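Local coordinates for protein lyase/mutase (Burkholderia cenocepacia, PDB 4LSB) that is a lyase/mutase-type enzyme of the TIM-barrel clan and binds a magnesium ion, at residues L25-P29 and V236-S240; V107-R112 and A147-A152; F159-C165 and A190-P196. All coordinates share one frame; numbering follows the deposited sequence.

Interaction 1. Residues L25-P29 and V236-S240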
loop_
_atom_site.group_PDB
_atom_site.type_symbol
_atom_site.label_atom_id
_atom_site.label_comp_id
_atom_site.label_asym_id
_atom_site.label_seq_id
_atom_site.Cartn_x
_atom_site.Cartn_y
_atom_site.Cartn_z
ATOM N N LEU B 25 -19.013 -20.847 1.674
ATOM C CA LEU B 25 -18.455 -20.527 0.341
ATOM C C LEU B 25 -17.859 -21.742 -0.262
ATOM O O LEU B 25 -17.920 -21.887 -1.481
ATOM C CB LEU B 25 -17.362 -19.433 0.366
ATOM C CG LEU B 25 -17.845 -18.081 0.782
ATOM C CD1 LEU B 25 -16.770 -17.054 1.015
ATOM C CD2 LEU B 25 -18.872 -17.600 -0.252
ATOM N N HIS B 26 -17.321 -22.643 0.568
ATOM C CA HIS B 26 -16.618 -23.808 0.045
ATOM C C HIS B 26 -17.519 -24.978 -0.370
ATOM O O HIS B 26 -17.008 -25.945 -0.920
ATOM C CB HIS B 26 -15.582 -24.339 1.037
ATOM C CG HIS B 26 -14.467 -23.382 1.308
ATOM N ND1 HIS B 26 -14.616 -22.317 2.154
ATOM C CD2 HIS B 26 -13.194 -23.338 0.855
ATOM C CE1 HIS B 26 -13.489 -21.643 2.210
ATOM N NE2 HIS B 26 -12.611 -22.236 1.423
ATOM N N THR B 27 -18.782 -24.921 -0.007
ATOM C CA THR B 27 -19.692 -26.055 -0.230
ATOM C C THR B 27 -20.766 -25.722 -1.251
ATOM O O THR B 27 -21.449 -26.616 -1.732
ATOM C CB THR B 27 -20.337 -26.526 1.070
ATOM O OG1 THR B 27 -21.108 -25.469 1.634
ATOM C CG2 THR B 27 -19.244 -26.989 2.071
ATOM N N ARG B 28 -20.884 -24.469 -1.646
ATOM C CA ARG B 28 -21.835 -24.154 -2.701
ATOM C C ARG B 28 -21.216 -24.479 -4.060
ATOM O O ARG B 28 -19.968 -24.618 -4.204
ATOM C CB ARG B 28 -22.318 -22.710 -2.578
ATOM C CG ARG B 28 -21.343 -21.695 -3.003
ATOM C CD ARG B 28 -21.864 -20.301 -2.711
ATOM N NE ARG B 28 -20.942 -19.390 -3.368
ATOM C CZ ARG B 28 -20.825 -18.092 -3.122
ATOM N NH1 ARG B 28 -21.573 -17.500 -2.199
ATOM N NH2 ARG B 28 -19.950 -17.391 -3.829
ATOM N N PRO B 29 -22.075 -24.592 -5.093
ATOM C CA PRO B 29 -21.550 -24.943 -6.387
ATOM C C PRO B 29 -20.588 -23.930 -6.967
ATOM O O PRO B 29 -20.726 -22.707 -6.769
ATOM C CB PRO B 29 -22.817 -25.051 -7.280
ATOM C CG PRO B 29 -23.951 -25.321 -6.325
ATOM C CD PRO B 29 -23.555 -24.604 -5.057
ATOM N N VAL B 236 -11.844 -27.321 -9.146
ATOM C CA VAL B 236 -11.334 -26.399 -8.161
ATOM C C VAL B 236 -12.460 -25.708 -7.438
ATOM O O VAL B 236 -13.497 -25.373 -8.039
ATOM C CB VAL B 236 -10.423 -25.341 -8.828
ATOM C CG1 VAL B 236 -9.850 -24.375 -7.797
ATOM C CG2 VAL B 236 -9.257 -26.047 -9.509
ATOM N N LYS B 237 -12.261 -25.484 -6.133
ATOM C CA LYS B 237 -13.257 -24.770 -5.343
ATOM C C LYS B 237 -12.931 -23.287 -5.061
ATOM O O LYS B 237 -13.823 -22.464 -4.957
ATOM C CB LYS B 237 -13.439 -25.500 -4.016
ATOM C CG LYS B 237 -14.549 -24.931 -3.136
ATOM C CD LYS B 237 -15.901 -24.807 -3.809
ATOM C CE LYS B 237 -16.384 -26.167 -4.322
ATOM N NZ LYS B 237 -17.756 -26.039 -4.879
ATOM N N ARG B 238 -11.670 -22.986 -4.871
ATOM C CA ARG B 238 -11.205 -21.650 -4.451
ATOM C C ARG B 238 -10.021 -21.217 -5.268
ATOM O O ARG B 238 -9.111 -21.981 -5.496
ATOM C CB ARG B 238 -10.810 -21.650 -2.982
ATOM C CG ARG B 238 -10.833 -20.269 -2.338
ATOM C CD ARG B 238 -10.722 -20.406 -0.814
ATOM N NE ARG B 238 -9.358 -20.701 -0.416
ATOM C CZ ARG B 238 -8.933 -21.169 0.763
ATOM N NH1 ARG B 238 -9.736 -21.456 1.733
ATOM N NH2 ARG B 238 -7.640 -21.286 0.982
ATOM N N VAL B 239 -10.015 -19.955 -5.678
ATOM C CA VAL B 239 -8.932 -19.441 -6.442
ATOM C C VAL B 239 -8.430 -18.156 -5.784
ATOM O O VAL B 239 -9.167 -17.202 -5.572
ATOM C CB VAL B 239 -9.375 -19.121 -7.881
ATOM C CG1 VAL B 239 -8.166 -18.673 -8.699
ATOM C CG2 VAL B 239 -10.016 -20.332 -8.516
ATOM N N SER B 240 -7.150 -18.162 -5.460
ATOM C CA SER B 240 -6.488 -17.021 -4.833
ATOM C C SER B 240 -5.420 -16.419 -5.791
ATOM O O SER B 240 -5.125 -16.969 -6.900
ATOM C CB SER B 240 -5.823 -17.516 -3.523
ATOM O OG SER B 240 -4.706 -18.403 -3.809
#

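Interaction 2. Residues V107-R112 and A147-A152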
loop_
_atom_site.group_PDB
_atom_site.type_symbol
_atom_site.label_atom_id
_atom_site.label_comp_id
_atom_site.label_asym_id
_atom_site.label_seq_id
_atom_site.Cartn_x
_atom_site.Cartn_y
_atom_site.Cartn_z
ATOM N N VAL B 107 2.903 -24.487 15.573
ATOM C CA VAL B 107 1.826 -24.436 14.590
ATOM C C VAL B 107 0.455 -24.283 15.290
ATOM O O VAL B 107 -0.342 -23.370 14.973
ATOM C CB VAL B 107 1.876 -25.706 13.730
ATOM C CG1 VAL B 107 0.613 -25.804 12.841
ATOM C CG2 VAL B 107 3.155 -25.716 12.902
ATOM N N ALA B 108 0.209 -25.147 16.280
ATOM C CA ALA B 108 -1.050 -25.064 17.019
ATOM C C ALA B 108 -1.244 -23.693 17.680
ATOM O O ALA B 108 -2.306 -23.108 17.579
ATOM C CB ALA B 108 -1.145 -26.152 18.068
ATOM N N GLU B 109 -0.218 -23.182 18.345
ATOM C CA GLU B 109 -0.308 -21.857 18.958
ATOM C C GLU B 109 -0.561 -20.781 17.901
ATOM O O GLU B 109 -1.383 -19.897 18.085
ATOM C CB GLU B 109 0.965 -21.543 19.729
ATOM C CG GLU B 109 0.978 -20.175 20.391
ATOM C CD GLU B 109 -0.010 -20.014 21.552
ATOM O OE1 GLU B 109 -0.734 -20.980 21.911
ATOM O OE2 GLU B 109 -0.067 -18.889 22.116
ATOM N N THR B 110 0.125 -20.887 16.772
ATOM C CA THR B 110 -0.106 -19.937 15.684
ATOM C C THR B 110 -1.584 -19.915 15.233
ATOM O O THR B 110 -2.191 -18.835 15.018
ATOM C CB THR B 110 0.850 -20.228 14.514
ATOM O OG1 THR B 110 2.186 -19.930 14.918
ATOM C CG2 THR B 110 0.522 -19.355 13.332
ATOM N N ILE B 111 -2.187 -21.091 15.091
ATOM C CA ILE B 111 -3.608 -21.153 14.755
ATOM C C ILE B 111 -4.466 -20.441 15.817
ATOM O O ILE B 111 -5.355 -19.649 15.497
ATOM C CB ILE B 111 -4.119 -22.614 14.604
ATOM C CG1 ILE B 111 -3.480 -23.308 13.402
ATOM C CG2 ILE B 111 -5.655 -22.645 14.515
ATOM C CD1 ILE B 111 -3.761 -22.618 12.057
ATOM N N ARG B 112 -4.212 -20.697 17.089
ATOM C CA ARG B 112 -5.005 -20.034 18.160
ATOM C C ARG B 112 -4.861 -18.540 18.122
ATOM O O ARG B 112 -5.828 -17.819 18.283
ATOM C CB ARG B 112 -4.572 -20.490 19.548
ATOM C CG ARG B 112 -4.853 -21.924 19.881
ATOM C CD ARG B 112 -4.683 -22.126 21.394
ATOM N NE ARG B 112 -3.266 -22.387 21.696
ATOM C CZ ARG B 112 -2.666 -23.568 21.509
ATOM N NH1 ARG B 112 -3.377 -24.606 21.062
ATOM N NH2 ARG B 112 -1.357 -23.710 21.780
ATOM N N ALA B 147 -1.844 -31.079 14.469
ATOM C CA ALA B 147 -1.831 -30.145 15.586
ATOM C C ALA B 147 -2.605 -28.890 15.215
ATOM O O ALA B 147 -3.291 -28.305 16.060
ATOM C CB ALA B 147 -0.379 -29.796 15.972
ATOM N N ALA B 148 -2.486 -28.468 13.956
ATOM C CA ALA B 148 -3.223 -27.285 13.493
ATOM C C ALA B 148 -4.726 -27.588 13.500
ATOM O O ALA B 148 -5.510 -26.758 13.899
ATOM C CB ALA B 148 -2.784 -26.828 12.104
ATOM N N VAL B 149 -5.095 -28.790 13.078
ATOM C CA VAL B 149 -6.484 -29.201 13.055
ATOM C C VAL B 149 -7.064 -29.255 14.457
ATOM O O VAL B 149 -8.197 -28.823 14.705
ATOM C CB VAL B 149 -6.593 -30.583 12.351
ATOM C CG1 VAL B 149 -7.915 -31.297 12.701
ATOM C CG2 VAL B 149 -6.428 -30.405 10.850
ATOM N N ASP B 150 -6.312 -29.816 15.399
ATOM C CA ASP B 150 -6.800 -29.893 16.773
ATOM C C ASP B 150 -7.040 -28.515 17.370
ATOM O O ASP B 150 -8.041 -28.304 18.064
ATOM C CB ASP B 150 -5.846 -30.656 17.686
ATOM C CG ASP B 150 -5.798 -32.130 17.381
ATOM O OD1 ASP B 150 -6.768 -32.680 16.798
ATOM O OD2 ASP B 150 -4.764 -32.736 17.724
ATOM N N ALA B 151 -6.135 -27.573 17.120
ATOM C CA ALA B 151 -6.362 -26.210 17.538
ATOM C C ALA B 151 -7.606 -25.634 16.868
ATOM O O ALA B 151 -8.390 -24.951 17.498
ATOM C CB ALA B 151 -5.168 -25.348 17.195
ATOM N N ALA B 152 -7.713 -25.827 15.562
ATOM C CA ALA B 152 -8.875 -25.338 14.791
ATOM C C ALA B 152 -10.157 -25.894 15.365
ATOM O O ALA B 152 -11.084 -25.131 15.639
ATOM C CB ALA B 152 -8.740 -25.699 13.314
#

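Interaction 3. Residues F159-C165 and A190-P196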
loop_
_atom_site.group_PDB
_atom_site.type_symbol
_atom_site.label_atom_id
_atom_site.label_comp_id
_atom_site.label_asym_id
_atom_site.label_seq_id
_atom_site.Cartn_x
_atom_site.Cartn_y
_atom_site.Cartn_z
ATOM N N PHE B 159 -13.265 -23.167 11.904
ATOM C CA PHE B 159 -12.050 -22.534 11.368
ATOM C C PHE B 159 -11.643 -23.339 10.147
ATOM O O PHE B 159 -11.523 -24.579 10.229
ATOM C CB PHE B 159 -10.945 -22.500 12.413
ATOM C CG PHE B 159 -9.659 -21.827 11.950
ATOM C CD1 PHE B 159 -8.723 -22.512 11.191
ATOM C CD2 PHE B 159 -9.389 -20.522 12.315
ATOM C CE1 PHE B 159 -7.569 -21.896 10.796
ATOM C CE2 PHE B 159 -8.250 -19.903 11.908
ATOM C CZ PHE B 159 -7.328 -20.595 11.139
ATOM N N THR B 160 -11.523 -22.667 9.009
ATOM C CA THR B 160 -11.221 -23.342 7.749
ATOM C C THR B 160 -9.726 -23.393 7.539
ATOM O O THR B 160 -9.095 -22.367 7.222
ATOM C CB THR B 160 -11.876 -22.662 6.550
ATOM O OG1 THR B 160 -13.287 -22.724 6.719
ATOM C CG2 THR B 160 -11.472 -23.360 5.257
ATOM N N LEU B 161 -9.159 -24.586 7.818
ATOM C CA LEU B 161 -7.734 -24.836 7.704
ATOM C C LEU B 161 -7.323 -25.261 6.296
ATOM O O LEU B 161 -7.778 -26.269 5.785
ATOM C CB LEU B 161 -7.193 -25.853 8.710
ATOM C CG LEU B 161 -5.677 -26.119 8.605
ATOM C CD1 LEU B 161 -4.821 -24.997 9.149
ATOM C CD2 LEU B 161 -5.275 -27.412 9.315
ATOM N N THR B 162 -6.440 -24.460 5.702
ATOM C CA THR B 162 -5.829 -24.803 4.414
ATOM C C THR B 162 -4.445 -25.403 4.684
ATOM O O THR B 162 -3.605 -24.770 5.311
ATOM C CB THR B 162 -5.726 -23.580 3.492
ATOM O OG1 THR B 162 -7.007 -23.022 3.248
ATOM C CG2 THR B 162 -5.123 -23.972 2.155
ATOM N N ALA B 163 -4.215 -26.631 4.207
ATOM C CA ALA B 163 -2.935 -27.260 4.290
ATOM C C ALA B 163 -2.243 -27.092 2.933
ATOM O O ALA B 163 -2.840 -27.400 1.884
ATOM C CB ALA B 163 -3.094 -28.743 4.619
ATOM N N ARG B 164 -1.053 -26.497 2.972
ATOM C CA ARG B 164 -0.220 -26.261 1.781
ATOM C C ARG B 164 0.936 -27.248 1.622
ATOM O O ARG B 164 1.679 -27.573 2.564
ATOM C CB ARG B 164 0.346 -24.836 1.805
ATOM C CG ARG B 164 -0.636 -23.777 1.316
ATOM C CD ARG B 164 -0.171 -22.340 1.449
ATOM N NE ARG B 164 1.059 -22.092 0.710
ATOM C CZ ARG B 164 1.506 -20.895 0.391
ATOM N NH1 ARG B 164 0.834 -19.797 0.688
ATOM N NH2 ARG B 164 2.643 -20.796 -0.249
ATOM N N CYS B 165 1.097 -27.714 0.402
ATOM C CA CYS B 165 2.274 -28.490 0.006
ATOM C C CYS B 165 3.093 -27.653 -0.978
ATOM O O CYS B 165 2.601 -27.247 -2.056
ATOM C CB CYS B 165 1.906 -29.836 -0.595
ATOM S SG CYS B 165 3.377 -30.665 -1.243
ATOM N N ALA B 190 -7.423 -31.450 7.511
ATOM C CA ALA B 190 -7.393 -30.163 6.756
ATOM C C ALA B 190 -8.686 -29.943 5.951
ATOM O O ALA B 190 -9.254 -30.870 5.385
ATOM C CB ALA B 190 -6.157 -30.091 5.874
ATOM N N ASP B 191 -9.189 -28.714 5.912
ATOM C CA ASP B 191 -10.469 -28.462 5.241
ATOM C C ASP B 191 -10.304 -28.130 3.784
ATOM O O ASP B 191 -11.183 -28.390 2.980
ATOM C CB ASP B 191 -11.150 -27.289 5.932
ATOM C CG ASP B 191 -11.358 -27.546 7.403
ATOM O OD1 ASP B 191 -12.220 -28.391 7.725
ATOM O OD2 ASP B 191 -10.672 -26.925 8.238
ATOM N N VAL B 192 -9.169 -27.527 3.438
ATOM C CA VAL B 192 -8.910 -27.061 2.079
ATOM C C VAL B 192 -7.483 -27.418 1.774
ATOM O O VAL B 192 -6.638 -27.393 2.674
ATOM C CB VAL B 192 -9.098 -25.547 1.925
ATOM C CG1 VAL B 192 -8.837 -25.126 0.481
ATOM C CG2 VAL B 192 -10.473 -25.113 2.384
ATOM N N LEU B 193 -7.232 -27.890 0.561
ATOM C CA LEU B 193 -5.892 -28.352 0.193
ATOM C C LEU B 193 -5.327 -27.454 -0.924
ATOM O O LEU B 193 -6.025 -27.042 -1.811
ATOM C CB LEU B 193 -5.892 -29.816 -0.288
ATOM C CG LEU B 193 -6.196 -30.897 0.747
ATOM C CD1 LEU B 193 -5.293 -30.799 1.976
ATOM C CD2 LEU B 193 -7.669 -30.821 1.109
ATOM N N TYR B 194 -4.037 -27.176 -0.876
ATOM C CA TYR B 194 -3.462 -26.179 -1.797
ATOM C C TYR B 194 -1.991 -26.521 -2.111
ATOM O O TYR B 194 -1.179 -26.610 -1.192
ATOM C CB TYR B 194 -3.599 -24.807 -1.162
ATOM C CG TYR B 194 -2.916 -23.554 -1.780
ATOM C CD1 TYR B 194 -2.532 -23.458 -3.110
ATOM C CD2 TYR B 194 -2.749 -22.430 -0.994
ATOM C CE1 TYR B 194 -1.947 -22.295 -3.610
ATOM C CE2 TYR B 194 -2.172 -21.289 -1.481
ATOM C CZ TYR B 194 -1.773 -21.230 -2.794
ATOM O OH TYR B 194 -1.215 -20.036 -3.212
ATOM N N ALA B 195 -1.693 -26.704 -3.406
ATOM C CA ALA B 195 -0.300 -26.886 -3.894
ATOM C C ALA B 195 0.123 -25.742 -4.832
ATOM O O ALA B 195 -0.126 -25.809 -6.013
ATOM C CB ALA B 195 -0.189 -28.205 -4.621
ATOM N N PRO B 196 0.747 -24.690 -4.303
ATOM C CA PRO B 196 1.085 -23.582 -5.173
ATOM C C PRO B 196 2.143 -24.001 -6.194
ATOM O O PRO B 196 2.993 -24.846 -5.904
ATOM C CB PRO B 196 1.587 -22.507 -4.215
ATOM C CG PRO B 196 1.949 -23.233 -2.976
ATOM C CD PRO B 196 1.116 -24.427 -2.902
HETATM O O HOH W 1 3.469 -27.192 -4.607
#

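Interaction 1. Residues L25-P29 and V236-S240
Lys237 leaves the backbone with CG anti to its N and then bends twice, at chi2 (53°) and chi3 (58°), so that its chain curls round the carbonyl of His26 and brings the amine to the loop 25-29. There NZ donates to Arg28 O at 2.7 Å, from a little out of the carbonyl plane, and it also reaches Gly30 O. Two loop carbonyls thus hold one amine, while the methylenes beside it lie against the turn, with Lys237 CD 3.3 Å from His26 O. Lysine suits the place: it supplies a long apolar stem for packing and a tip able to serve several acceptors.

Arg238 is extended as far as CD and turns at chi3 (77°), which presents NH1 to the edge of the His26 imidazole. NH1 donates to His26 NE2 at 3.0 Å in a somewhat bent bond, coming in near the ring plane; guanidinium and imidazole stand steeply inclined to each other. His26 ND1 is engaged as well, by Phe22 O, and bonds at both ring nitrogens should fix the rotation of the imidazole. Arginine can answer this ring and still use its other nitrogens: NE bonds Asn216 OD1 and NH2 bonds Thr162 OG1.

The loop that follows helix 14-25 is in this way fastened to segment 236-240. Lys237 has backbone bonds to both Phe32 and Val215, which places the contact where strands 32-34 and 215-218 flank strand 238-240, while His26 packs on Val192 of strand 192-194.

Interaction 2. Residues V107-R112 and A147-A152
Ala148 fits its methyl into the notch between Val107 and Ile111, where two neighbouring helices on the outside of the alpha/beta barrel, 104-116 and 138-153, lie against each other. Segments 107-112 and 147-152 of these helices run in roughly the same direction, inclined by 32°, with axes 8.0 Å apart at closest. Three alanines on 147-152 and one on 107-112 make this closeness possible, since a methyl is a bump low enough for Ala108 CA and Ala148 CA to come within 4.7 Å.

The bumps alternate. Ala148 CB is 3.6 Å from Val107 CG1 and 3.8 Å from Ile111 CG1. One turn further on, Ala151 CB drops into the next hollow, whose floor is Ala108 O at 3.7 Å and whose wall is Ile111 CG2. Ala108 fits in the opposite sense: its CB rests on Ala147 O at 3.6 Å, between the methyls of Ala147 and Ala151. Ile111 is the largest apolar bump and stands between two turns. With CG2 anti to its backbone N and CG1 beside that N, one branch meets Ala151 and the other Ala148; beta-branching suits it to touch both.

On the inner side, Leu161 of strand 160-164 packs on both Ile111 and Ala148, and Ile124 of strand 121-125 receives Val107 and Ile111, so apolar residues belong there. On the outward, solvent side polar groups take over. Arg112 folds back over Ala108 O and approaches Ala151 CB with NH1. Its NE and NH2 both grip a single carboxylate oxygen, Glu109 OE1, and the NH2 to OE1 distance of this salt bridge is 2.8 Å.

Interaction 3. Residues F159-C165 and A190-P196
Thr162 and Val192, Ala163 and Leu193, Arg164 and Tyr194 pair across two adjacent parallel strands of the alpha/beta barrel, joined through helix 175-187 as a beta-alpha-beta unit. The ladder alternates between strands: Ala163 N donates to Val192 O, Tyr194 N to Ala163 O, and Cys165 N to Tyr194 O, each at 3.0 Å.

Both faces of the paired strands are close-packed. On one, Ala163 CB lies 3.6 Å from Ala190 CB, and Leu193 CD1 closes in beside it. Alanine suits position 163, where Ile145 of helix 138-153 and Tyr185 of helix 175-187 pack on it. On the other face Thr160 CG2 meets Val192 CG2 at 3.5 Å; a threonine CG2 anti to the backbone N sends the methyl to this neighbour. The beginning of the pair is pinned by Asp191, whose OD2 accepts from Leu161 N at 2.8 Å with its anti lone pair, standing in for a strand carbonyl. Arg153 pairs with the same oxygen, a partner likely to steady the charge. Leu161 O answers with two bonds, from Asp191 N and Val192 N.

Toward the C-terminal end the packing stays close round Tyr194, and the partly exposed Arg164 marks the looser side. The two side chains run alongside each other in the same direction: Arg164 CG is 3.4 Å from Tyr194 CD2, and the guanidinium plane is inclined 50° to the ring. Arginine suits the place because CG and CD pass beside CD2 and CE2 of the ring while NE forms a salt bridge with Glu166; the side chain is about 6 Å from the magnesium ion. After the last ladder bond Cys165 O is met by Ala195 CA and Pro196 CD, and a water donates to both Cys165 O and Pro196 O, each at 2.7 Å.

Overall arrangement
Interaction 3 stands between the other two. Its centre is about 12 Å from that of interaction 1 and about 13 Å from that of interaction 2, whereas interactions 1 and 2 lie about 23 Å apart, centre to centre, and do not touch. Inside the barrel, Arg238 NH1 packs on Val192 CG2 at 3.8 Å, joining interactions 1 and 3. Outside it, Val149 CG2 lies 3.6 Å from Leu161 CD2, which packs helix 138-153 against strand 160-164. The magnesium ion, at a site that includes Ser58 and Glu97, is nearest interaction 3; the side chains of Val107 and Arg238 each remain about 14 Å from it.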